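Nucleotidyl transferase (PDB 6PLJ) probably acts as a nucleotidyltransferase of the MobA-like family, with a likely link to pseudomurein cell wall synthesis in a methanogenic archaeon. Local coordinates at residues T61-T66 and E90-G95; A30-G35 and I79-H84; L55-V60 and S224-I229; V70-V75 and V136-L141. All coordinates share one frame; numbering follows the deposited sequence.

Contact 1. Residues T61-T66 and E90-G95; sequences TVIEAT and EEALSG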
loop_
_atom_site.group_PDB
_atom_site.type_symbol
_atom_site.label_atom_id
_atom_site.label_comp_id
_atom_site.label_asym_id
_atom_site.label_seq_id
_atom_site.Cartn_x
_atom_site.Cartn_y
_atom_site.Cartn_z
ATOM N N THR A 61 -15.860 0.153 -0.101
ATOM C CA THR A 61 -15.033 0.488 -1.253
ATOM C C THR A 61 -13.670 -0.189 -1.141
ATOM O O THR A 61 -13.261 -0.663 -0.075
ATOM C CB THR A 61 -14.779 1.994 -1.286
ATOM O OG1 THR A 61 -14.202 2.380 -0.039
ATOM C CG2 THR A 61 -16.066 2.782 -1.509
ATOM N N VAL A 62 -12.951 -0.200 -2.254
ATOM C CA VAL A 62 -11.586 -0.697 -2.289
ATOM C C VAL A 62 -10.763 -0.071 -1.169
ATOM O O VAL A 62 -10.062 -0.771 -0.458
ATOM C CB VAL A 62 -10.956 -0.420 -3.685
ATOM C CG1 VAL A 62 -9.428 -0.519 -3.684
ATOM C CG2 VAL A 62 -11.532 -1.392 -4.705
ATOM N N ILE A 63 -10.806 1.258 -1.048
ATOM C CA ILE A 63 -9.954 1.907 -0.050
ATOM C C ILE A 63 -10.344 1.515 1.374
ATOM O O ILE A 63 -9.472 1.276 2.211
ATOM C CB ILE A 63 -9.866 3.443 -0.232
ATOM C CG1 ILE A 63 -8.822 4.040 0.725
ATOM C CG2 ILE A 63 -11.212 4.143 -0.044
ATOM C CD1 ILE A 63 -7.420 3.494 0.537
ATOM N N GLU A 64 -11.640 1.394 1.637
ATOM C CA GLU A 64 -12.083 0.936 2.953
ATOM C C GLU A 64 -11.592 -0.487 3.211
ATOM O O GLU A 64 -11.206 -0.811 4.337
ATOM C CB GLU A 64 -13.608 0.992 3.080
ATOM C CG GLU A 64 -14.160 2.396 3.238
ATOM C CD GLU A 64 -15.661 2.459 3.019
ATOM O OE1 GLU A 64 -16.417 2.347 4.018
ATOM O OE2 GLU A 64 -16.075 2.642 1.855
ATOM N N ALA A 65 -11.621 -1.338 2.190
ATOM C CA ALA A 65 -11.113 -2.701 2.339
ATOM C C ALA A 65 -9.636 -2.728 2.712
ATOM O O ALA A 65 -9.219 -3.460 3.609
ATOM C CB ALA A 65 -11.365 -3.503 1.085
ATOM N N THR A 66 -8.839 -1.918 2.029
ATOM C CA THR A 66 -7.415 -1.845 2.330
ATOM C C THR A 66 -7.172 -1.376 3.758
ATOM O O THR A 66 -6.388 -1.977 4.477
ATOM C CB THR A 66 -6.693 -0.907 1.370
ATOM O OG1 THR A 66 -6.822 -1.435 0.051
ATOM C CG2 THR A 66 -5.228 -0.766 1.718
ATOM N N GLU A 90 -11.737 10.551 1.090
ATOM C CA GLU A 90 -11.956 10.915 2.496
ATOM C C GLU A 90 -13.387 10.638 2.947
ATOM O O GLU A 90 -13.592 10.139 4.065
ATOM C CB GLU A 90 -11.533 12.353 2.743
ATOM C CG GLU A 90 -10.026 12.534 2.594
ATOM C CD GLU A 90 -9.586 13.972 2.535
ATOM O OE1 GLU A 90 -10.409 14.882 2.823
ATOM O OE2 GLU A 90 -8.425 14.223 2.174
ATOM N N GLU A 91 -14.366 10.871 2.079
ATOM C CA GLU A 91 -15.748 10.540 2.425
ATOM C C GLU A 91 -15.915 9.030 2.580
ATOM O O GLU A 91 -16.594 8.589 3.501
ATOM C CB GLU A 91 -16.733 11.117 1.396
ATOM C CG GLU A 91 -18.208 10.798 1.633
ATOM C CD GLU A 91 -18.736 11.234 2.992
ATOM O OE1 GLU A 91 -18.262 12.256 3.546
ATOM O OE2 GLU A 91 -19.642 10.546 3.505
ATOM N N ALA A 92 -15.275 8.239 1.709
ATOM C CA ALA A 92 -15.300 6.782 1.824
ATOM C C ALA A 92 -14.760 6.314 3.169
ATOM O O ALA A 92 -15.291 5.374 3.738
ATOM C CB ALA A 92 -14.545 6.107 0.685
ATOM N N LEU A 93 -13.738 6.999 3.677
ATOM C CA LEU A 93 -13.098 6.635 4.937
ATOM C C LEU A 93 -13.688 7.294 6.169
ATOM O O LEU A 93 -13.216 7.028 7.267
ATOM C CB LEU A 93 -11.608 6.962 4.872
ATOM C CG LEU A 93 -10.847 6.147 3.826
ATOM C CD1 LEU A 93 -9.400 6.590 3.769
ATOM C CD2 LEU A 93 -10.945 4.655 4.105
ATOM N N SER A 94 -14.724 8.115 5.996
ATOM C CA SER A 94 -15.196 9.011 7.060
ATOM C C SER A 94 -15.602 8.314 8.365
ATOM O O SER A 94 -15.478 8.918 9.438
ATOM C CB SER A 94 -16.356 9.873 6.546
ATOM O OG SER A 94 -17.457 9.059 6.231
ATOM N N GLY A 95 -16.048 7.063 8.289
ATOM C CA GLY A 95 -16.377 6.289 9.500
ATOM C C GLY A 95 -15.219 5.566 10.178
ATOM O O GLY A 95 -15.417 4.898 11.201
#
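A capping box at the start of helix 62-72, made by Thr-61 and Glu-64, rests against Ala-92 and Leu-93 where helix 86-92 ends. With chi1 at 56°, OG1 of Thr-61 sits between its own backbone N and carbonyl carbon, where it accepts from Glu-64 N at 3.2 Å and gives its proton to Glu-64 OE2 at 2.7 Å, on the lone pair turned away from OE1. The methyl of Ala-92 comes in over this box, its CB 3.8 Å from Thr-61 OG1 and 3.9 Å from Ile-63 CG2. Deeper in, Ile-63 and Leu-93 cross at about a right angle, CG1 of the isoleucine lying 4.0 Å from CD1 of the leucine. CG of Glu-64 touches the other leucine branch, CD2. The Ala-92 carbonyl oxygen lies over the carboxylate face, 3.0 Å from Glu-64 CD, acceptor against acceptors, with no hydrogen bond. An alanine in place of Glu-64 is likely to leave the Thr-61 hydroxyl without its carboxylate partner and open a gap beside Leu-93. Carbon packing joins the segments, with an acceptor facing acceptors beside it; that carbonyl oxygen probably makes the carboxylate readier to take a proton, which the Thr-61 donors and the helix start would oppose.

Contact 2. Residues A30-G35 and I79-H84; sequences AAAGRG and IVVTGH. With EDO (1,2-ethanediol), chain F; EDO (1,2-ethanediol), chain D.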
loop_
_atom_site.group_PDB
_atom_site.type_symbol
_atom_site.label_atom_id
_atom_site.label_comp_id
_atom_site.label_asym_id
_atom_site.label_seq_id
_atom_site.Cartn_x
_atom_site.Cartn_y
_atom_site.Cartn_z
ATOM N N ALA A 30 -0.993 4.678 1.132
ATOM C CA ALA A 30 -0.914 5.626 0.026
ATOM C C ALA A 30 -2.194 5.514 -0.794
ATOM O O ALA A 30 -2.432 4.492 -1.432
ATOM C CB ALA A 30 0.304 5.347 -0.821
ATOM N N ALA A 31 -3.008 6.561 -0.758
ATOM C CA ALA A 31 -4.331 6.546 -1.371
ATOM C C ALA A 31 -4.536 7.825 -2.183
ATOM O O ALA A 31 -5.648 8.346 -2.247
ATOM C CB ALA A 31 -5.396 6.382 -0.302
ATOM N N ALA A 32 -3.459 8.319 -2.773
ATOM C CA ALA A 32 -3.432 9.676 -3.353
ATOM C C ALA A 32 -3.251 9.749 -4.855
ATOM O O ALA A 32 -3.338 10.840 -5.409
ATOM C CB ALA A 32 -2.342 10.497 -2.691
ATOM N N GLY A 33 -2.967 8.630 -5.516
ATOM C CA GLY A 33 -2.583 8.661 -6.906
ATOM C C GLY A 33 -3.740 8.592 -7.884
ATOM O O GLY A 33 -4.866 8.218 -7.530
ATOM N N ARG A 34 -3.435 8.913 -9.137
ATOM C CA ARG A 34 -4.380 8.696 -10.227
ATOM C C ARG A 34 -4.398 7.206 -10.564
ATOM O O ARG A 34 -3.522 6.432 -10.158
ATOM C CB ARG A 34 -3.992 9.499 -11.468
ATOM C CG ARG A 34 -4.191 11.001 -11.348
ATOM C CD ARG A 34 -3.763 11.676 -12.646
ATOM N NE ARG A 34 -2.341 11.527 -12.884
ATOM C CZ ARG A 34 -1.378 12.309 -12.383
ATOM N NH1 ARG A 34 -1.654 13.363 -11.627
ATOM N NH2 ARG A 34 -0.112 12.019 -12.656
ATOM N N GLY A 35 -5.416 6.810 -11.303
ATOM C CA GLY A 35 -5.502 5.473 -11.865
ATOM C C GLY A 35 -6.179 5.583 -13.207
ATOM O O GLY A 35 -7.278 5.088 -13.412
ATOM N N ILE A 79 -2.302 6.048 9.163
ATOM C CA ILE A 79 -2.281 7.291 8.418
ATOM C C ILE A 79 -2.705 6.956 7.004
ATOM O O ILE A 79 -2.260 5.953 6.459
ATOM C CB ILE A 79 -0.852 7.903 8.399
ATOM C CG1 ILE A 79 -0.521 8.566 9.748
ATOM C CG2 ILE A 79 -0.722 8.986 7.330
ATOM C CD1 ILE A 79 -0.610 7.700 10.962
ATOM N N VAL A 80 -3.571 7.772 6.417
ATOM C CA VAL A 80 -3.933 7.592 5.017
ATOM C C VAL A 80 -3.586 8.874 4.293
ATOM O O VAL A 80 -3.995 9.955 4.723
ATOM C CB VAL A 80 -5.419 7.282 4.822
ATOM C CG1 VAL A 80 -5.722 7.115 3.347
ATOM C CG2 VAL A 80 -5.821 6.035 5.594
ATOM N N VAL A 81 -2.828 8.743 3.207
ATOM C CA VAL A 81 -2.402 9.889 2.418
ATOM C C VAL A 81 -3.328 9.992 1.235
ATOM O O VAL A 81 -3.442 9.041 0.459
ATOM C CB VAL A 81 -0.949 9.748 1.956
ATOM C CG1 VAL A 81 -0.496 11.007 1.232
ATOM C CG2 VAL A 81 -0.044 9.485 3.156
ATOM N N THR A 82 -3.952 11.157 1.087
ATOM C CA THR A 82 -4.923 11.381 0.025
ATOM C C THR A 82 -4.428 12.487 -0.906
ATOM O O THR A 82 -3.471 13.192 -0.609
ATOM C CB THR A 82 -6.306 11.740 0.613
ATOM O OG1 THR A 82 -6.198 12.928 1.409
ATOM C CG2 THR A 82 -6.843 10.589 1.479
ATOM N N GLY A 83 -5.062 12.598 -2.063
ATOM C CA GLY A 83 -4.671 13.618 -3.032
ATOM C C GLY A 83 -5.661 13.617 -4.169
ATOM O O GLY A 83 -6.630 14.374 -4.164
ATOM N N HIS A 84 -5.441 12.724 -5.119
ATOM C CA HIS A 84 -6.363 12.579 -6.217
ATOM C C HIS A 84 -7.749 12.199 -5.737
ATOM O O HIS A 84 -7.918 11.187 -5.046
ATOM C CB HIS A 84 -5.890 11.552 -7.228
ATOM C CG HIS A 84 -6.743 11.534 -8.440
ATOM N ND1 HIS A 84 -6.849 12.634 -9.271
ATOM C CD2 HIS A 84 -7.565 10.593 -8.946
ATOM C CE1 HIS A 84 -7.700 12.356 -10.238
ATOM N NE2 HIS A 84 -8.135 11.123 -10.077
HETATM C C1 EDO F . -0.470 6.871 -3.695
HETATM O O1 EDO F . -0.599 8.004 -3.087
HETATM C C2 EDO F . -1.667 6.173 -3.895
HETATM O O2 EDO F . -1.256 4.887 -4.219
HETATM C C1 EDO D . 0.195 9.989 -9.783
HETATM O O1 EDO D . -0.525 8.771 -9.614
HETATM C C2 EDO D . -0.541 11.108 -9.069
HETATM O O2 EDO D . 0.374 12.153 -8.749
HETATM O O HOH W 1 -7.070 10.624 -2.506
#
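Arg-34 reaches across His-84, followed here atom by atom. CB passes a bound 1,2-ethanediol, probably from the crystallisation liquor, whose O1 accepts from Arg-34 N at 3.0 Å. CG sits over the middle of the His-84 ring, 3.8 Å from its centroid and 12° off the normal, a CH-pi contact. At the CG-CD bond the chain bends (chi3 -65°), and the guanidinium, its plane 77° from that of the ring, takes the same diol over one face while NH1 pairs with Asp-107. Behind this, Ala-30 and Val-81 are a parallel bridge in the central sheet, with Ala-31 N giving a 2.8 Å bond to Val-81 O. As the strands end, His-84 N donates to Ala-32 O at 2.8 Å from above the carbonyl plane. A water ties Ala-31 O, Gly-83 N and His-84 O together, and a side chain on Gly-83 would crowd the Ala-32 methyl. A second diol accepts from Ala-32 N at 2.9 Å. Segment 30-35 runs from strand 25-31 into the loop where relatives carry their glycine-rich nucleotide-binding motif. Backbone N-H groups holding small hydroxyl molecules are consistent with such a site, and the CH-pi contact probably helps hold the arginine's aliphatic part.

Contact 3. Residues L55-V60 and S224-I229; sequences LPLNGV and SDYLRI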
loop_
_atom_site.group_PDB
_atom_site.type_symbol
_atom_site.label_atom_id
_atom_site.label_comp_id
_atom_site.label_asym_id
_atom_site.label_seq_id
_atom_site.Cartn_x
_atom_site.Cartn_y
_atom_site.Cartn_z
ATOM N N LEU A 55 -14.336 1.866 -6.097
ATOM C CA LEU A 55 -15.071 0.714 -6.585
ATOM C C LEU A 55 -15.558 -0.142 -5.430
ATOM O O LEU A 55 -14.916 -0.212 -4.385
ATOM C CB LEU A 55 -14.206 -0.124 -7.529
ATOM C CG LEU A 55 -14.032 0.447 -8.936
ATOM C CD1 LEU A 55 -12.905 -0.295 -9.618
ATOM C CD2 LEU A 55 -15.321 0.345 -9.726
ATOM N N PRO A 56 -16.713 -0.798 -5.607
ATOM C CA PRO A 56 -17.283 -1.544 -4.504
ATOM C C PRO A 56 -16.558 -2.843 -4.272
ATOM O O PRO A 56 -16.199 -3.549 -5.223
ATOM C CB PRO A 56 -18.705 -1.842 -4.973
ATOM C CG PRO A 56 -18.610 -1.848 -6.441
ATOM C CD PRO A 56 -17.611 -0.783 -6.776
ATOM N N LEU A 57 -16.393 -3.162 -2.998
ATOM C CA LEU A 57 -15.750 -4.365 -2.581
ATOM C C LEU A 57 -16.176 -4.682 -1.148
ATOM O O LEU A 57 -16.047 -3.820 -0.275
ATOM C CB LEU A 57 -14.236 -4.139 -2.635
ATOM C CG LEU A 57 -13.377 -5.360 -2.810
ATOM C CD1 LEU A 57 -13.596 -5.977 -4.187
ATOM C CD2 LEU A 57 -11.920 -4.948 -2.605
ATOM N N ASN A 58 -16.710 -5.884 -0.935
ATOM C CA ASN A 58 -17.032 -6.380 0.409
ATOM C C ASN A 58 -18.068 -5.475 1.120
ATOM O O ASN A 58 -17.967 -5.232 2.329
ATOM C CB ASN A 58 -15.722 -6.503 1.219
ATOM C CG ASN A 58 -15.734 -7.652 2.217
ATOM O OD1 ASN A 58 -16.364 -8.686 1.995
ATOM N ND2 ASN A 58 -14.997 -7.487 3.309
ATOM N N GLY A 59 -19.048 -4.966 0.366
ATOM C CA GLY A 59 -20.032 -4.010 0.908
ATOM C C GLY A 59 -19.508 -2.605 1.199
ATOM O O GLY A 59 -20.251 -1.744 1.673
ATOM N N VAL A 60 -18.236 -2.348 0.894
ATOM C CA VAL A 60 -17.624 -1.036 1.121
ATOM C C VAL A 60 -16.915 -0.654 -0.181
ATOM O O VAL A 60 -17.370 -1.045 -1.257
ATOM C CB VAL A 60 -16.707 -1.042 2.372
ATOM C CG1 VAL A 60 -17.544 -1.238 3.634
ATOM C CG2 VAL A 60 -15.619 -2.102 2.275
ATOM N N SER A 224 -9.387 -5.324 -15.103
ATOM C CA SER A 224 -9.298 -6.785 -14.927
ATOM C C SER A 224 -8.712 -7.170 -13.564
ATOM O O SER A 224 -9.082 -8.193 -13.010
ATOM C CB SER A 224 -8.513 -7.421 -16.068
ATOM O OG SER A 224 -7.205 -6.908 -16.166
ATOM N N ASP A 225 -7.803 -6.353 -13.033
ATOM C CA ASP A 225 -7.232 -6.604 -11.699
ATOM C C ASP A 225 -8.293 -6.469 -10.626
ATOM O O ASP A 225 -8.354 -7.256 -9.686
ATOM C CB ASP A 225 -6.108 -5.614 -11.390
ATOM C CG ASP A 225 -4.926 -5.728 -12.339
ATOM O OD1 ASP A 225 -4.549 -6.866 -12.709
ATOM O OD2 ASP A 225 -4.324 -4.676 -12.667
ATOM N N TYR A 226 -9.137 -5.445 -10.754
ATOM C CA TYR A 226 -10.242 -5.287 -9.826
ATOM C C TYR A 226 -11.206 -6.483 -9.904
ATOM O O TYR A 226 -11.623 -7.025 -8.890
ATOM C CB TYR A 226 -10.994 -3.992 -10.091
ATOM C CG TYR A 226 -12.363 -3.938 -9.500
ATOM C CD1 TYR A 226 -12.548 -3.718 -8.133
ATOM C CD2 TYR A 226 -13.496 -4.100 -10.301
ATOM C CE1 TYR A 226 -13.805 -3.661 -7.578
ATOM C CE2 TYR A 226 -14.760 -4.040 -9.750
ATOM C CZ TYR A 226 -14.915 -3.811 -8.395
ATOM O OH TYR A 226 -16.174 -3.722 -7.838
ATOM N N LEU A 227 -11.516 -6.917 -11.120
ATOM C CA LEU A 227 -12.461 -8.018 -11.267
ATOM C C LEU A 227 -11.904 -9.291 -10.654
ATOM O O LEU A 227 -12.639 -10.051 -10.035
ATOM C CB LEU A 227 -12.829 -8.247 -12.726
ATOM C CG LEU A 227 -13.550 -7.070 -13.398
ATOM C CD1 LEU A 227 -13.743 -7.380 -14.870
ATOM C CD2 LEU A 227 -14.867 -6.776 -12.723
ATOM N N ARG A 228 -10.604 -9.494 -10.816
ATOM C CA ARG A 228 -9.910 -10.629 -10.202
ATOM C C ARG A 228 -10.013 -10.592 -8.670
ATOM O O ARG A 228 -10.307 -11.587 -8.027
ATOM C CB ARG A 228 -8.463 -10.645 -10.656
ATOM C CG ARG A 228 -7.650 -11.790 -10.100
ATOM C CD ARG A 228 -6.207 -11.708 -10.526
ATOM N NE ARG A 228 -5.441 -12.745 -9.849
ATOM C CZ ARG A 228 -4.131 -12.908 -9.922
ATOM N NH1 ARG A 228 -3.374 -12.082 -10.642
ATOM N NH2 ARG A 228 -3.560 -13.905 -9.244
ATOM N N ILE A 229 -9.779 -9.425 -8.087
ATOM C CA ILE A 229 -9.901 -9.259 -6.654
ATOM C C ILE A 229 -11.347 -9.450 -6.210
ATOM O O ILE A 229 -11.611 -10.132 -5.225
ATOM C CB ILE A 229 -9.372 -7.879 -6.211
ATOM C CG1 ILE A 229 -7.855 -7.845 -6.373
ATOM C CG2 ILE A 229 -9.796 -7.572 -4.779
ATOM C CD1 ILE A 229 -7.263 -6.452 -6.394
#
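Tyr-226 reaches from helix 223-236 to Leu-55, Pro-56 and Leu-57, held by three kinds of interaction. The polar one is a hydrogen bond: Tyr-226 OH donates to Pro-56 O at 2.6 Å, lying in the carbonyl plane on a lone pair, with the oxygen at the ring's edge. The second is a CH-pi contact, Leu-55 CD1 standing 3.7 Å from the ring centroid and 13° off the normal. The third is apolar packing. Leu-55 CB meets Tyr-226 CE1 at 3.6 Å; Leu-57 and Tyr-226 run past each other in opposite directions, CD1 near CE1; Leu-57 crosses Ile-229 at about a right angle, its CD2 4.0 Å from Ile-229 CG2. CG of Tyr-226 is anti to its backbone N (chi1 162°), which sends the ring from the helix to segment 55-60. Its target is a two-residue hairpin, with a type I' turn from Leu-57 to Val-60. A phenylalanine here would probably still pack under Leu-55 but leave the Pro-56 carbonyl without this donor. Leu-55 and Leu-57 also pack on Val-62 of helix 62-72, wedging the hairpin between the two helices. The short in-plane bond probably sets how far the ring reaches, with carbon contacts on its face and beside it.

Contact 4. Residues V70-V75 and V136-L141; sequences VLSAGV and VSPATL. With EDO (1,2-ethanediol), chain C.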
loop_
_atom_site.group_PDB
_atom_site.type_symbol
_atom_site.label_atom_id
_atom_site.label_comp_id
_atom_site.label_asym_id
_atom_site.label_seq_id
_atom_site.Cartn_x
_atom_site.Cartn_y
_atom_site.Cartn_z
ATOM N N VAL A 70 -5.352 -3.249 7.106
ATOM C CA VAL A 70 -4.235 -2.636 7.814
ATOM C C VAL A 70 -4.550 -2.499 9.316
ATOM O O VAL A 70 -3.738 -2.860 10.175
ATOM C CB VAL A 70 -3.915 -1.274 7.169
ATOM C CG1 VAL A 70 -3.001 -0.445 8.019
ATOM C CG2 VAL A 70 -3.324 -1.491 5.774
ATOM N N LEU A 71 -5.732 -1.998 9.632
ATOM C CA LEU A 71 -6.131 -1.883 11.045
ATOM C C LEU A 71 -6.237 -3.246 11.695
ATOM O O LEU A 71 -5.801 -3.439 12.857
ATOM C CB LEU A 71 -7.428 -1.098 11.167
ATOM C CG LEU A 71 -7.359 0.414 10.886
ATOM C CD1 LEU A 71 -8.747 1.024 10.885
ATOM C CD2 LEU A 71 -6.459 1.142 11.874
ATOM N N SER A 72 -6.744 -4.223 10.948
ATOM C CA SER A 72 -6.839 -5.583 11.491
ATOM C C SER A 72 -5.483 -6.263 11.707
ATOM O O SER A 72 -5.414 -7.279 12.386
ATOM C CB SER A 72 -7.723 -6.443 10.596
ATOM O OG SER A 72 -9.037 -5.922 10.580
ATOM N N ALA A 73 -4.401 -5.707 11.142
ATOM C CA ALA A 73 -3.071 -6.236 11.325
ATOM C C ALA A 73 -2.440 -5.815 12.646
ATOM O O ALA A 73 -1.304 -6.193 12.909
ATOM C CB ALA A 73 -2.169 -5.821 10.165
ATOM N N GLY A 74 -3.133 -4.988 13.436
ATOM C CA GLY A 74 -2.718 -4.674 14.788
ATOM C C GLY A 74 -1.809 -3.471 14.936
ATOM O O GLY A 74 -1.219 -3.300 15.983
ATOM N N VAL A 75 -1.681 -2.651 13.894
ATOM C CA VAL A 75 -0.906 -1.412 13.980
ATOM C C VAL A 75 -1.451 -0.448 15.039
ATOM O O VAL A 75 -2.646 -0.459 15.354
ATOM C CB VAL A 75 -0.827 -0.694 12.610
ATOM C CG1 VAL A 75 -0.089 -1.585 11.612
ATOM C CG2 VAL A 75 -2.199 -0.261 12.118
ATOM N N VAL A 136 -4.718 -7.854 0.398
ATOM C CA VAL A 136 -3.703 -8.329 1.333
ATOM C C VAL A 136 -4.406 -8.657 2.647
ATOM O O VAL A 136 -5.155 -7.843 3.170
ATOM C CB VAL A 136 -2.568 -7.324 1.612
ATOM C CG1 VAL A 136 -1.440 -8.046 2.322
ATOM C CG2 VAL A 136 -2.010 -6.707 0.340
ATOM N N SER A 137 -4.162 -9.843 3.188
ATOM C CA SER A 137 -4.814 -10.217 4.437
ATOM C C SER A 137 -4.155 -9.525 5.623
ATOM O O SER A 137 -2.965 -9.223 5.600
ATOM C CB SER A 137 -4.774 -11.726 4.661
ATOM O OG SER A 137 -3.453 -12.175 4.874
ATOM N N PRO A 138 -4.929 -9.303 6.686
ATOM C CA PRO A 138 -4.349 -8.819 7.941
ATOM C C PRO A 138 -3.180 -9.675 8.429
ATOM O O PRO A 138 -2.171 -9.132 8.887
ATOM C CB PRO A 138 -5.523 -8.896 8.917
ATOM C CG PRO A 138 -6.728 -8.755 8.058
ATOM C CD PRO A 138 -6.392 -9.432 6.763
ATOM N N ALA A 139 -3.290 -10.995 8.303
ATOM C CA ALA A 139 -2.219 -11.875 8.773
ATOM C C ALA A 139 -0.917 -11.649 8.007
ATOM O O ALA A 139 0.160 -11.641 8.590
ATOM C CB ALA A 139 -2.651 -13.333 8.685
ATOM N N THR A 140 -1.021 -11.427 6.697
ATOM C CA THR A 140 0.161 -11.160 5.895
ATOM C C THR A 140 0.769 -9.816 6.288
ATOM O O THR A 140 1.980 -9.710 6.444
ATOM C CB THR A 140 -0.176 -11.192 4.398
ATOM O OG1 THR A 140 -0.581 -12.522 4.077
ATOM C CG2 THR A 140 1.015 -10.800 3.565
ATOM N N LEU A 141 -0.075 -8.801 6.436
ATOM C CA LEU A 141 0.397 -7.468 6.851
ATOM C C LEU A 141 1.108 -7.532 8.200
ATOM O O LEU A 141 2.170 -6.923 8.382
ATOM C CB LEU A 141 -0.783 -6.489 6.909
ATOM C CG LEU A 141 -1.380 -6.121 5.550
ATOM C CD1 LEU A 141 -2.704 -5.389 5.685
ATOM C CD2 LEU A 141 -0.405 -5.290 4.722
HETATM C C1 EDO C . 1.621 -5.364 13.935
HETATM O O1 EDO C . 0.640 -5.893 14.836
HETATM C C2 EDO C . 2.894 -6.200 14.018
HETATM O O2 EDO C . 3.228 -6.431 15.390
#
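Ala-73 and Leu-141 meet through carbon alone, CB to CB at 3.6 Å, and the Ala-73 methyl, CB, also touches Pro-138 O at 3.5 Å. From there Leu-141 runs on toward Val-70, a turn earlier in helix 62-72. Its CG is anti to the carbonyl carbon (chi1 -69°), and its CD1 ends 3.7 Å from Val-70 N and 3.9 Å from Val-70 CG2, the two side chains meeting at a slant. The Pro-138 ring lies against Ser-72, its CG 3.6 Å from the serine CB, while the serine hydroxyl turns back to Lys-68 O in its own helix. No hydrogen bond passes between the segments. Here the end of helix 62-72 meets the first turn of helix 138-147, on one face of the central sheet of this alpha/beta fold: Val-70 reaches Ala-27, Val-29 and Ala-129, and Leu-141 reaches Leu-127. The polar interactions stay within each segment or lead outward. Ser-137 is the N-cap of helix 138-147, its OG accepting from Thr-140 N at 3.1 Å. The carboxylate of Glu-216 completes this end, bonded to the hydroxyls of Ser-137 and Thr-140. At the other helix, Gly-74 leaves helical geometry with a phi of 90°, where a CB would be jammed against the Ala-73 carbonyl oxygen, and that oxygen accepts a 2.8 Å bond from O1 of a bound 1,2-ethanediol.

How the contacts relate
Helix 62-72 carries one segment of contact 1 and one of contact 4, whose centres are about 16 Å apart, and Leu-57 of contact 3 packs on it at Ala-65. Contacts 1 and 2 touch directly, through Ile-63 CD1 on Ala-31 CB at 3.6 Å and a probable hydrogen bond of 2.7 Å between Glu-90 OE2 and Thr-82 OG1. Contact 3 meets contact 1 where Val-62 N approaches Leu-55 O at 2.9 Å, probably hydrogen-bonded. Contacts 2 and 4 lie on opposite sides of the chain's centre. Contact 2 holds the probable nucleotide-loop region; the centres of contacts 2 and 3 are about 18 Å apart. The bound sodium ion is about 11 Å from the Tyr-226 side chain.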